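Local atomic coordinates of phosphatidylglycerophosphatase B (Bacillus subtilis, PDB entry 6FMX), a protein that removes the terminal phosphate of phosphatidylglycerophosphate to give phosphatidylglycerol, and also dephosphorylates undecaprenyl pyrophosphate in the cell membrane. Residues 55-60 / 184-189; 71-76 / 138-143; 134-139 / 192-197. One frame throughout, in Å; residues are numbered along the deposited sequence. Where two conformers were deposited one is given.

Overall arrangement
The chain is a single bundle of helices, and all three contacts touch the tungstate, contact 1 only through Arg-184. Contacts 2 and 3 have centres about 11 Å apart and share Ser-138 and Gly-139. Contact 1 lies farther out, its centre about 17 Å from that of contact 2 and 16 Å from that of contact 3. Segment 55-60 runs into the start of helix 59-70, and 71-76 follows its end. Their partners fall at the end of helix 166-186 and the start of helix 139-158. Contact 3 joins phosphatase motif II directly to motif III on helix 192-215. Contact 1 holds part of motif III and contact 2 part of motif II; residues of both motifs bind the ion.

Contact 1. Residues 55-60 / 184-189; sequences LIRQPW and RVYLGV. With WO4 (tungstate(VI)ion), chain G.
Arg-57 passes slantwise over the ring of Tyr-186 and clasps the same residue's carbonyl oxygen. Its chain is extended from CG to NE. CG sits over one face of the ring, 3.5 Å from Tyr-186 CZ. Farther on, two nitrogens donate side-on to one oxygen: Arg-57 NE is 3.0 Å from Tyr-186 O, and Arg-57 NH2 is 2.9 Å from Tyr-186 O. The oxygen lies somewhat out of the guanidinium plane, and both N-H bonds are bent, at 135° and 137°. This is the tight part. Arg-57 NH2 also donates to Ala-126 O.

The gripped carbonyl belongs to the end of helix 166-186, which closes in a Schellman motif at Gly-188. The positive phi there suits glycine, and a CB would run into Arg-57 NH2. Elsewhere in this segment, Arg-184 reaches the tungstate, with NH2 2.9 Å from O1 of the ion.

The outer side is looser. Tyr-186 CG is anti to the backbone N (chi1 179°), and the ring extends to the loop at 55-60. Its hydroxyl bonds to Asn-62 and takes only a weak bond from Gln-58 N, at 3.4 Å from OH. Ile-56 touches the ring through CG2, but the rest of its side chain lies on the surface.

Contact 2. Residues 71-76 / 138-143; sequences LGASSF and SGHSMN. With WO4 (tungstate(VI)ion), chain G; OLC ((2R)-2,3-dihydroxypropyl (9Z)-octadec-9-enoate), chain B; OLC ((2R)-2,3-dihydroxypropyl (9Z)-octadec-9-enoate), chain F.
His-140 lays one face of its imidazole against the backbone of Gly-72 and Ala-73. Ala-73 CA stands over that face in a CH-pi contact, 3.9 Å from the ring centroid. Gly-72 O lies over the same ring, nearer the rim. It also meets His-140 CA in a CA-H...O contact of 3.5 Å. The ring edge serves the tungstate: ND1 donates to O3 in the ring plane, 3.3 Å away. The main chain grips the ion more closely, His-140 N being 2.9 Å from O4 and Gly-139 N 2.9 Å from O2, the latter almost straight at 173°. Ser-138 OG adds a bond to O4.

His-140 is the inferred proton donor of this phosphatase. Replacing the imidazole with an alanine is likely to leave tungstate O3 without this donor and to open a gap beside Gly-72 and Ala-73.

In the next shell, Asn-143 ND2 donates to Gly-72 O at 3.1 Å, with the oxygen in the amide plane. Its CG is anti to the carbonyl carbon (chi1 -68°), which carries the amide to the 71-76 turn. Arg-108 bonds to the amide oxygen OD1. Ser-138 N-caps helix 139-158: OG accepts from Ser-141 N at 3.3 Å. Lipids touch the outer side, one bonding to Ser-75 OG.

The contact ties the turn between helices 59-70 and 74-92 to the start of helix 139-158, with helices 96-118 and 166-186 alongside.

Contact 3. Residues 134-139 / 192-197; sequences FSFPSG and VTDVLG. With WO4 (tungstate(VI)ion), chain G.
Asp-194 reaches from the first turns of helix 192-215 into the bend at Ser-135 and Phe-136. CB lies 3.3 Å from Ser-135 O. CG is anti to the carbonyl carbon (chi1 -56°), and this torsion directs the carboxylate towards the loop. From there the two oxygens part. OD2 takes a very short hydrogen bond from Ser-135 OG, 2.5 Å away, and a second from Phe-191 N. OD1 sits 3.2 Å from Phe-136 CB and meets the ring edge in its plane at CD2. The ring and carboxylate planes are 65° apart. OD1 also forms a salt bridge with Arg-120. The buried carboxylate therefore has polar partners at both oxygens.

Asp-194 is inferred to stabilise His-190, the inferred nucleophile. In this structure His-190 ND1 makes a weak hydrogen bond to Ser-135 O, which lies beside the carboxylate without bonding to it. This is consistent with an indirect, second-shell role in setting the histidine.

The backbone of Asp-194 holds the loop as well. Its O accepts from Ser-138 N at 2.9 Å, a straight bond at 172° that comes from well above the carbonyl plane. That tie lies just before the start of helix 139-158. A cis peptide precedes Pro-137 and helps turn the chain here. Pro-137 CB rests on the backbone of Gly-197, 3.9 Å from its C. A CB on Gly-197 would strike Phe-136 CE2, so the glycine allows this close approach.

The loop before helix 139-158 is thus fastened to helix 192-215. Helix 96-118 packs on Phe-136 and Pro-137, the ring of Phe-30 from helix 21-36 meets that of Phe-136, and helix 166-186 lies against Ser-138 and Val-195.

Contact 1. Residues 55-60 / 184-189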
loop_
_atom_site.group_PDB
_atom_site.type_symbol
_atom_site.label_atom_id
_atom_site.label_comp_id
_atom_site.label_asym_id
_atom_site.label_seq_id
_atom_site.Cartn_x
_atom_site.Cartn_y
_atom_site.Cartn_z
ATOM N N LEU A 55 -1.822 0.859 -23.862
ATOM C CA LEU A 55 -1.524 0.036 -25.033
ATOM C C LEU A 55 -1.538 -1.453 -24.732
ATOM O O LEU A 55 -1.742 -2.254 -25.647
ATOM C CB LEU A 55 -0.163 0.418 -25.615
ATOM C CG LEU A 55 -0.044 1.850 -26.135
ATOM C CD1 LEU A 55 1.203 2.004 -26.990
ATOM C CD2 LEU A 55 -1.288 2.274 -26.907
ATOM N N ILE A 56 -1.310 -1.844 -23.477
ATOM C CA ILE A 56 -1.324 -3.254 -23.106
ATOM C C ILE A 56 -2.725 -3.738 -22.760
ATOM O O ILE A 56 -2.939 -4.951 -22.625
ATOM C CB ILE A 56 -0.355 -3.499 -21.926
ATOM C CG1 ILE A 56 0.004 -4.986 -21.783
ATOM C CG2 ILE A 56 -0.896 -2.900 -20.623
ATOM C CD1 ILE A 56 0.333 -5.711 -23.084
ATOM N N ARG A 57 -3.691 -2.834 -22.635
ATOM C CA ARG A 57 -5.006 -3.217 -22.145
ATOM C C ARG A 57 -5.695 -4.189 -23.092
ATOM O O ARG A 57 -5.558 -4.102 -24.316
ATOM C CB ARG A 57 -5.884 -1.980 -21.956
ATOM C CG ARG A 57 -5.552 -1.157 -20.727
ATOM C CD ARG A 57 -6.441 0.067 -20.668
ATOM N NE ARG A 57 -6.072 0.981 -19.592
ATOM C CZ ARG A 57 -6.710 2.119 -19.356
ATOM N NH1 ARG A 57 -7.729 2.470 -20.136
ATOM N NH2 ARG A 57 -6.328 2.916 -18.365
ATOM N N GLN A 58 -6.421 -5.128 -22.500
ATOM C CA GLN A 58 -7.461 -5.927 -23.120
ATOM C C GLN A 58 -8.648 -5.949 -22.184
ATOM O O GLN A 58 -8.486 -5.800 -20.961
ATOM C CB GLN A 58 -6.982 -7.361 -23.408
ATOM C CG GLN A 58 -5.825 -7.464 -24.401
ATOM C CD GLN A 58 -6.195 -6.992 -25.800
ATOM O OE1 GLN A 58 -7.357 -7.057 -26.204
ATOM N NE2 GLN A 58 -5.203 -6.531 -26.549
ATOM N N PRO A 59 -9.871 -6.090 -22.709
ATOM C CA PRO A 59 -11.044 -6.117 -21.824
ATOM C C PRO A 59 -10.991 -7.213 -20.771
ATOM O O PRO A 59 -11.364 -6.965 -19.617
ATOM C CB PRO A 59 -12.207 -6.311 -22.803
ATOM C CG PRO A 59 -11.739 -5.639 -24.039
ATOM C CD PRO A 59 -10.261 -5.938 -24.126
ATOM N N TRP A 60 -10.541 -8.422 -21.127
ATOM C CA TRP A 60 -10.393 -9.457 -20.106
ATOM C C TRP A 60 -9.426 -9.012 -19.015
ATOM O O TRP A 60 -9.697 -9.189 -17.820
ATOM C CB TRP A 60 -9.940 -10.776 -20.737
ATOM C CG TRP A 60 -8.515 -10.837 -21.233
ATOM C CD1 TRP A 60 -8.085 -10.605 -22.498
ATOM C CD2 TRP A 60 -7.351 -11.206 -20.476
ATOM N NE1 TRP A 60 -6.725 -10.783 -22.581
ATOM C CE2 TRP A 60 -6.251 -11.152 -21.350
ATOM C CE3 TRP A 60 -7.135 -11.561 -19.143
ATOM C CZ2 TRP A 60 -4.950 -11.444 -20.936
ATOM C CZ3 TRP A 60 -5.847 -11.851 -18.732
ATOM C CH2 TRP A 60 -4.768 -11.788 -19.625
ATOM N N ARG A 184 -3.268 0.335 -10.323
ATOM C CA ARG A 184 -3.678 1.739 -10.339
ATOM C C ARG A 184 -3.146 2.461 -11.567
ATOM O O ARG A 184 -3.815 3.355 -12.101
ATOM C CB ARG A 184 -3.213 2.468 -9.072
ATOM C CG ARG A 184 -3.500 1.724 -7.767
ATOM C CD ARG A 184 -4.982 1.376 -7.669
ATOM N NE ARG A 184 -5.820 2.550 -7.442
ATOM C CZ ARG A 184 -7.147 2.544 -7.527
ATOM N NH1 ARG A 184 -7.794 1.430 -7.846
ATOM N NH2 ARG A 184 -7.831 3.655 -7.298
ATOM N N VAL A 185 -1.950 2.099 -12.028
ATOM C CA VAL A 185 -1.427 2.707 -13.245
ATOM C C VAL A 185 -2.122 2.118 -14.467
ATOM O O VAL A 185 -2.535 2.849 -15.374
ATOM C CB VAL A 185 0.099 2.537 -13.323
ATOM C CG1 VAL A 185 0.621 3.184 -14.587
ATOM C CG2 VAL A 185 0.774 3.149 -12.074
ATOM N N TYR A 186 -2.279 0.792 -14.495
ATOM C CA TYR A 186 -3.013 0.125 -15.570
ATOM C C TYR A 186 -4.410 0.713 -15.751
ATOM O O TYR A 186 -4.851 0.967 -16.880
ATOM C CB TYR A 186 -3.111 -1.381 -15.278
ATOM C CG TYR A 186 -3.886 -2.158 -16.331
ATOM C CD1 TYR A 186 -5.275 -2.167 -16.337
ATOM C CD2 TYR A 186 -3.226 -2.897 -17.304
ATOM C CE1 TYR A 186 -5.987 -2.859 -17.300
ATOM C CE2 TYR A 186 -3.936 -3.612 -18.271
ATOM C CZ TYR A 186 -5.316 -3.583 -18.256
ATOM O OH TYR A 186 -6.042 -4.267 -19.206
ATOM N N LEU A 187 -5.144 0.875 -14.655
ATOM C CA LEU A 187 -6.523 1.342 -14.713
ATOM C C LEU A 187 -6.634 2.847 -14.929
ATOM O O LEU A 187 -7.752 3.375 -14.943
ATOM C CB LEU A 187 -7.272 0.939 -13.438
ATOM C CG LEU A 187 -7.429 -0.567 -13.214
ATOM C CD1 LEU A 187 -7.884 -0.872 -11.795
ATOM C CD2 LEU A 187 -8.405 -1.162 -14.241
ATOM N N GLY A 188 -5.511 3.542 -15.078
ATOM C CA GLY A 188 -5.536 4.941 -15.458
ATOM C C GLY A 188 -6.063 5.906 -14.418
ATOM O O GLY A 188 -6.615 6.953 -14.781
ATOM N N VAL A 189 -5.885 5.608 -13.130
ATOM C CA VAL A 189 -6.335 6.506 -12.071
ATOM C C VAL A 189 -5.198 7.008 -11.193
ATOM O O VAL A 189 -5.414 7.927 -10.392
ATOM C CB VAL A 189 -7.437 5.858 -11.206
ATOM C CG1 VAL A 189 -8.727 5.768 -12.007
ATOM C CG2 VAL A 189 -7.012 4.489 -10.730
HETATM W W WO4 G . -6.598 5.996 -4.753
HETATM O O1 WO4 G . -7.555 6.382 -6.510
HETATM O O2 WO4 G . -5.636 7.645 -4.064
HETATM O O3 WO4 G . -7.988 5.549 -3.333
HETATM O O4 WO4 G . -5.245 4.556 -5.102
#

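Contact 2. Residues 71-76 / 138-143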
loop_
_atom_site.group_PDB
_atom_site.type_symbol
_atom_site.label_atom_id
_atom_site.label_comp_id
_atom_site.label_asym_id
_atom_site.label_seq_id
_atom_site.Cartn_x
_atom_site.Cartn_y
_atom_site.Cartn_z
ATOM N N LEU A 71 -8.004 -5.558 -3.839
ATOM C CA LEU A 71 -7.165 -5.966 -2.716
ATOM C C LEU A 71 -6.524 -4.773 -2.017
ATOM O O LEU A 71 -6.108 -4.898 -0.857
ATOM C CB LEU A 71 -6.079 -6.935 -3.186
ATOM C CG LEU A 71 -6.578 -8.192 -3.897
ATOM C CD1 LEU A 71 -5.437 -8.856 -4.647
ATOM C CD2 LEU A 71 -7.217 -9.159 -2.911
ATOM N N GLY A 72 -6.438 -3.625 -2.685
ATOM C CA GLY A 72 -5.925 -2.411 -2.090
ATOM C C GLY A 72 -6.977 -1.457 -1.576
ATOM O O GLY A 72 -6.628 -0.404 -1.029
ATOM N N ALA A 73 -8.258 -1.784 -1.740
ATOM C CA ALA A 73 -9.321 -0.866 -1.352
ATOM C C ALA A 73 -9.512 -0.897 0.156
ATOM O O ALA A 73 -9.544 -1.967 0.771
ATOM C CB ALA A 73 -10.626 -1.226 -2.060
ATOM N N SER A 74 -9.648 0.286 0.755
ATOM C CA SER A 74 -9.849 0.342 2.197
ATOM C C SER A 74 -11.158 -0.323 2.602
ATOM O O SER A 74 -11.278 -0.825 3.728
ATOM C CB SER A 74 -9.801 1.789 2.681
ATOM O OG SER A 74 -11.099 2.335 2.744
ATOM N N SER A 75 -12.140 -0.354 1.697
ATOM C CA SER A 75 -13.372 -1.073 1.989
ATOM C C SER A 75 -13.162 -2.578 2.055
ATOM O O SER A 75 -13.966 -3.274 2.683
ATOM C CB SER A 75 -14.438 -0.747 0.946
ATOM O OG SER A 75 -14.170 -1.431 -0.266
ATOM N N PHE A 76 -12.113 -3.092 1.420
ATOM C CA PHE A 76 -11.757 -4.498 1.552
ATOM C C PHE A 76 -10.828 -4.743 2.732
ATOM O O PHE A 76 -10.989 -5.737 3.446
ATOM C CB PHE A 76 -11.082 -4.985 0.268
ATOM C CG PHE A 76 -10.489 -6.363 0.365
ATOM C CD1 PHE A 76 -11.299 -7.487 0.309
ATOM C CD2 PHE A 76 -9.120 -6.537 0.475
ATOM C CE1 PHE A 76 -10.750 -8.763 0.381
ATOM C CE2 PHE A 76 -8.568 -7.797 0.548
ATOM C CZ PHE A 76 -9.382 -8.918 0.500
ATOM N N SER A 138 -0.962 7.614 -3.853
ATOM C CA SER A 138 -2.045 6.674 -4.134
ATOM C C SER A 138 -2.470 5.943 -2.868
ATOM O O SER A 138 -1.651 5.301 -2.209
ATOM C CB SER A 138 -1.614 5.662 -5.200
ATOM O OG SER A 138 -2.472 4.529 -5.190
ATOM N N GLY A 139 -3.758 6.026 -2.539
ATOM C CA GLY A 139 -4.235 5.383 -1.327
ATOM C C GLY A 139 -4.234 3.865 -1.413
ATOM O O GLY A 139 -3.902 3.191 -0.440
ATOM N N HIS A 140 -4.611 3.310 -2.574
ATOM C CA HIS A 140 -4.582 1.852 -2.717
ATOM C C HIS A 140 -3.167 1.318 -2.538
ATOM O O HIS A 140 -2.958 0.284 -1.890
ATOM C CB HIS A 140 -5.135 1.424 -4.082
ATOM C CG HIS A 140 -6.630 1.311 -4.146
ATOM N ND1 HIS A 140 -7.478 2.368 -3.887
ATOM C CD2 HIS A 140 -7.427 0.274 -4.503
ATOM C CE1 HIS A 140 -8.729 1.982 -4.059
ATOM N NE2 HIS A 140 -8.727 0.716 -4.438
ATOM N N SER A 141 -2.179 2.008 -3.111
ATOM C CA SER A 141 -0.798 1.566 -2.987
ATOM C C SER A 141 -0.293 1.734 -1.567
ATOM O O SER A 141 0.430 0.885 -1.036
ATOM C CB SER A 141 0.081 2.342 -3.971
ATOM O OG SER A 141 -0.515 2.354 -5.262
ATOM N N MET A 142 -0.675 2.851 -0.927
ATOM C CA MET A 142 -0.295 3.100 0.455
ATOM C C MET A 142 -0.946 2.093 1.398
ATOM O O MET A 142 -0.304 1.613 2.341
ATOM C CB MET A 142 -0.685 4.523 0.839
ATOM C CG MET A 142 -0.059 5.026 2.125
ATOM S SD MET A 142 0.098 6.820 2.076
ATOM C CE MET A 142 0.174 7.172 3.838
ATOM N N ASN A 143 -2.229 1.784 1.171
ATOM C CA ASN A 143 -2.909 0.737 1.935
ATOM C C ASN A 143 -2.202 -0.604 1.782
ATOM O O ASN A 143 -1.975 -1.319 2.768
ATOM C CB ASN A 143 -4.361 0.580 1.463
ATOM C CG ASN A 143 -5.240 1.770 1.781
ATOM O OD1 ASN A 143 -4.855 2.679 2.507
ATOM N ND2 ASN A 143 -6.449 1.764 1.215
HETATM W W WO4 G . -6.598 5.996 -4.753
HETATM O O1 WO4 G . -7.555 6.382 -6.510
HETATM O O2 WO4 G . -5.636 7.645 -4.064
HETATM O O3 WO4 G . -7.988 5.549 -3.333
HETATM O O4 WO4 G . -5.245 4.556 -5.102
HETATM C C18 OLC B . -5.744 -18.657 12.655
HETATM C C10 OLC B . -7.443 -15.761 5.991
HETATM C C9 OLC B . -8.226 -15.338 5.017
HETATM C C17 OLC B . -6.650 -17.425 12.648
HETATM C C11 OLC B . -7.585 -15.241 7.423
HETATM C C8 OLC B . -9.313 -14.297 5.274
HETATM C C24 OLC B . -16.794 -4.539 0.739
HETATM C C16 OLC B . -5.886 -16.174 12.207
HETATM C C12 OLC B . -8.636 -16.052 8.187
HETATM C C7 OLC B . -10.178 -14.110 4.032
HETATM C C15 OLC B . -5.948 -16.029 10.689
HETATM C C13 OLC B . -8.051 -16.610 9.485
HETATM C C6 OLC B . -11.243 -13.061 4.342
HETATM C C14 OLC B . -7.320 -15.513 10.249
HETATM C C5 OLC B . -11.652 -12.331 3.061
HETATM C C4 OLC B . -11.679 -10.822 3.316
HETATM C C3 OLC B . -13.116 -10.312 3.399
HETATM C C2 OLC B . -13.134 -8.808 3.136
HETATM C C21 OLC B . -15.789 -6.487 1.962
HETATM C C1 OLC B . -14.559 -8.311 2.880
HETATM C C22 OLC B . -16.112 -5.895 0.591
HETATM O O19 OLC B . -15.431 -8.619 3.618
HETATM O O25 OLC B . -16.434 -3.709 -0.335
HETATM O O23 OLC B . -14.923 -5.725 -0.127
HETATM O O20 OLC B . -14.835 -7.496 1.773
HETATM C C10 OLC F . -7.974 0.313 17.120
HETATM C C9 OLC F . -8.176 1.046 16.029
HETATM C C11 OLC F . -7.320 0.929 18.333
HETATM C C8 OLC F . -7.752 2.495 16.003
HETATM C C24 OLC F . -12.269 5.214 3.835
HETATM C C12 OLC F . -5.813 0.713 18.264
HETATM C C7 OLC F . -8.626 3.263 15.020
HETATM C C6 OLC F . -9.065 2.372 13.864
HETATM C C5 OLC F . -9.071 3.144 12.550
HETATM C C4 OLC F . -10.303 2.803 11.720
HETATM C C3 OLC F . -9.957 2.716 10.238
HETATM C C2 OLC F . -10.140 4.065 9.553
HETATM C C21 OLC F . -11.810 5.009 6.273
HETATM C C1 OLC F . -10.628 3.851 8.139
HETATM C C22 OLC F . -11.240 4.790 4.876
HETATM O O19 OLC F . -10.919 2.734 7.745
HETATM O O25 OLC F . -12.337 6.643 3.785
HETATM O O23 OLC F . -10.051 5.572 4.717
HETATM O O20 OLC F . -10.753 4.979 7.229
#

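Contact 3. Residues 134-139 / 192-197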
loop_
_atom_site.group_PDB
_atom_site.type_symbol
_atom_site.label_atom_id
_atom_site.label_comp_id
_atom_site.label_asym_id
_atom_site.label_seq_id
_atom_site.Cartn_x
_atom_site.Cartn_y
_atom_site.Cartn_z
ATOM N N PHE A 134 -7.771 13.679 -4.900
ATOM C CA PHE A 134 -6.530 14.021 -5.573
ATOM C C PHE A 134 -5.659 12.777 -5.739
ATOM O O PHE A 134 -5.936 11.709 -5.186
ATOM C CB PHE A 134 -5.799 15.129 -4.811
ATOM C CG PHE A 134 -6.462 16.470 -4.946
ATOM C CD1 PHE A 134 -6.587 17.061 -6.185
ATOM C CD2 PHE A 134 -6.990 17.120 -3.844
ATOM C CE1 PHE A 134 -7.219 18.291 -6.328
ATOM C CE2 PHE A 134 -7.615 18.347 -3.975
ATOM C CZ PHE A 134 -7.733 18.932 -5.219
ATOM N N SER A 135 -4.592 12.930 -6.525
ATOM C CA SER A 135 -3.877 11.780 -7.072
ATOM C C SER A 135 -2.711 11.310 -6.206
ATOM O O SER A 135 -2.404 10.114 -6.195
ATOM C CB SER A 135 -3.359 12.116 -8.472
ATOM O OG SER A 135 -3.182 10.945 -9.234
ATOM N N PHE A 136 -2.042 12.210 -5.482
ATOM C CA PHE A 136 -0.766 11.895 -4.838
ATOM C C PHE A 136 -0.859 12.048 -3.319
ATOM O O PHE A 136 -1.246 13.121 -2.838
ATOM C CB PHE A 136 0.358 12.819 -5.380
ATOM C CG PHE A 136 1.741 12.489 -4.847
ATOM C CD1 PHE A 136 2.192 13.045 -3.660
ATOM C CD2 PHE A 136 2.590 11.639 -5.543
ATOM C CE1 PHE A 136 3.458 12.743 -3.164
ATOM C CE2 PHE A 136 3.869 11.340 -5.057
ATOM C CZ PHE A 136 4.297 11.895 -3.870
ATOM N N PRO A 137 -0.471 11.029 -2.533
ATOM C CA PRO A 137 -0.012 9.692 -2.940
ATOM C C PRO A 137 -1.179 8.726 -3.139
ATOM O O PRO A 137 -2.263 9.004 -2.626
ATOM C CB PRO A 137 0.868 9.244 -1.766
ATOM C CG PRO A 137 0.332 9.996 -0.580
ATOM C CD PRO A 137 -0.297 11.269 -1.089
ATOM N N SER A 138 -0.962 7.614 -3.853
ATOM C CA SER A 138 -2.045 6.674 -4.134
ATOM C C SER A 138 -2.470 5.943 -2.868
ATOM O O SER A 138 -1.651 5.301 -2.209
ATOM C CB SER A 138 -1.614 5.662 -5.200
ATOM O OG SER A 138 -2.472 4.529 -5.190
ATOM N N GLY A 139 -3.758 6.026 -2.539
ATOM C CA GLY A 139 -4.235 5.383 -1.327
ATOM C C GLY A 139 -4.234 3.865 -1.413
ATOM O O GLY A 139 -3.902 3.191 -0.440
ATOM N N VAL A 192 2.475 6.613 -11.975
ATOM C CA VAL A 192 3.474 5.763 -11.336
ATOM C C VAL A 192 4.023 6.433 -10.080
ATOM O O VAL A 192 4.192 5.789 -9.038
ATOM C CB VAL A 192 4.593 5.415 -12.337
ATOM C CG1 VAL A 192 5.895 5.055 -11.611
ATOM C CG2 VAL A 192 4.152 4.273 -13.218
ATOM N N THR A 193 4.292 7.739 -10.146
ATOM C CA THR A 193 4.864 8.396 -8.973
ATOM C C THR A 193 3.880 8.456 -7.812
ATOM O O THR A 193 4.307 8.429 -6.649
ATOM C CB THR A 193 5.353 9.802 -9.326
ATOM O OG1 THR A 193 4.316 10.509 -10.019
ATOM C CG2 THR A 193 6.599 9.722 -10.194
ATOM N N ASP A 194 2.572 8.562 -8.088
ATOM C CA ASP A 194 1.593 8.418 -7.013
ATOM C C ASP A 194 1.739 7.068 -6.330
ATOM O O ASP A 194 1.607 6.961 -5.103
ATOM C CB ASP A 194 0.155 8.543 -7.527
ATOM C CG ASP A 194 -0.112 9.822 -8.272
ATOM O OD1 ASP A 194 0.503 10.861 -7.945
ATOM O OD2 ASP A 194 -0.990 9.776 -9.165
ATOM N N VAL A 195 1.971 6.021 -7.124
ATOM C CA VAL A 195 2.078 4.667 -6.589
ATOM C C VAL A 195 3.347 4.524 -5.757
ATOM O O VAL A 195 3.320 3.996 -4.637
ATOM C CB VAL A 195 2.032 3.644 -7.736
ATOM C CG1 VAL A 195 2.447 2.261 -7.240
ATOM C CG2 VAL A 195 0.625 3.610 -8.344
ATOM N N LEU A 196 4.482 4.972 -6.304
ATOM C CA LEU A 196 5.739 4.897 -5.566
ATOM C C LEU A 196 5.674 5.717 -4.282
ATOM O O LEU A 196 6.190 5.292 -3.243
ATOM C CB LEU A 196 6.903 5.363 -6.446
ATOM C CG LEU A 196 7.246 4.585 -7.716
ATOM C CD1 LEU A 196 8.358 5.281 -8.478
ATOM C CD2 LEU A 196 7.649 3.173 -7.392
ATOM N N GLY A 197 5.042 6.894 -4.332
ATOM C CA GLY A 197 4.871 7.684 -3.122
ATOM C C GLY A 197 4.071 6.957 -2.060
ATOM O O GLY A 197 4.427 6.978 -0.879
HETATM W W WO4 G . -6.598 5.996 -4.753
HETATM O O1 WO4 G . -7.555 6.382 -6.510
HETATM O O2 WO4 G . -5.636 7.645 -4.064
HETATM O O3 WO4 G . -7.988 5.549 -3.333
HETATM O O4 WO4 G . -5.245 4.556 -5.102
#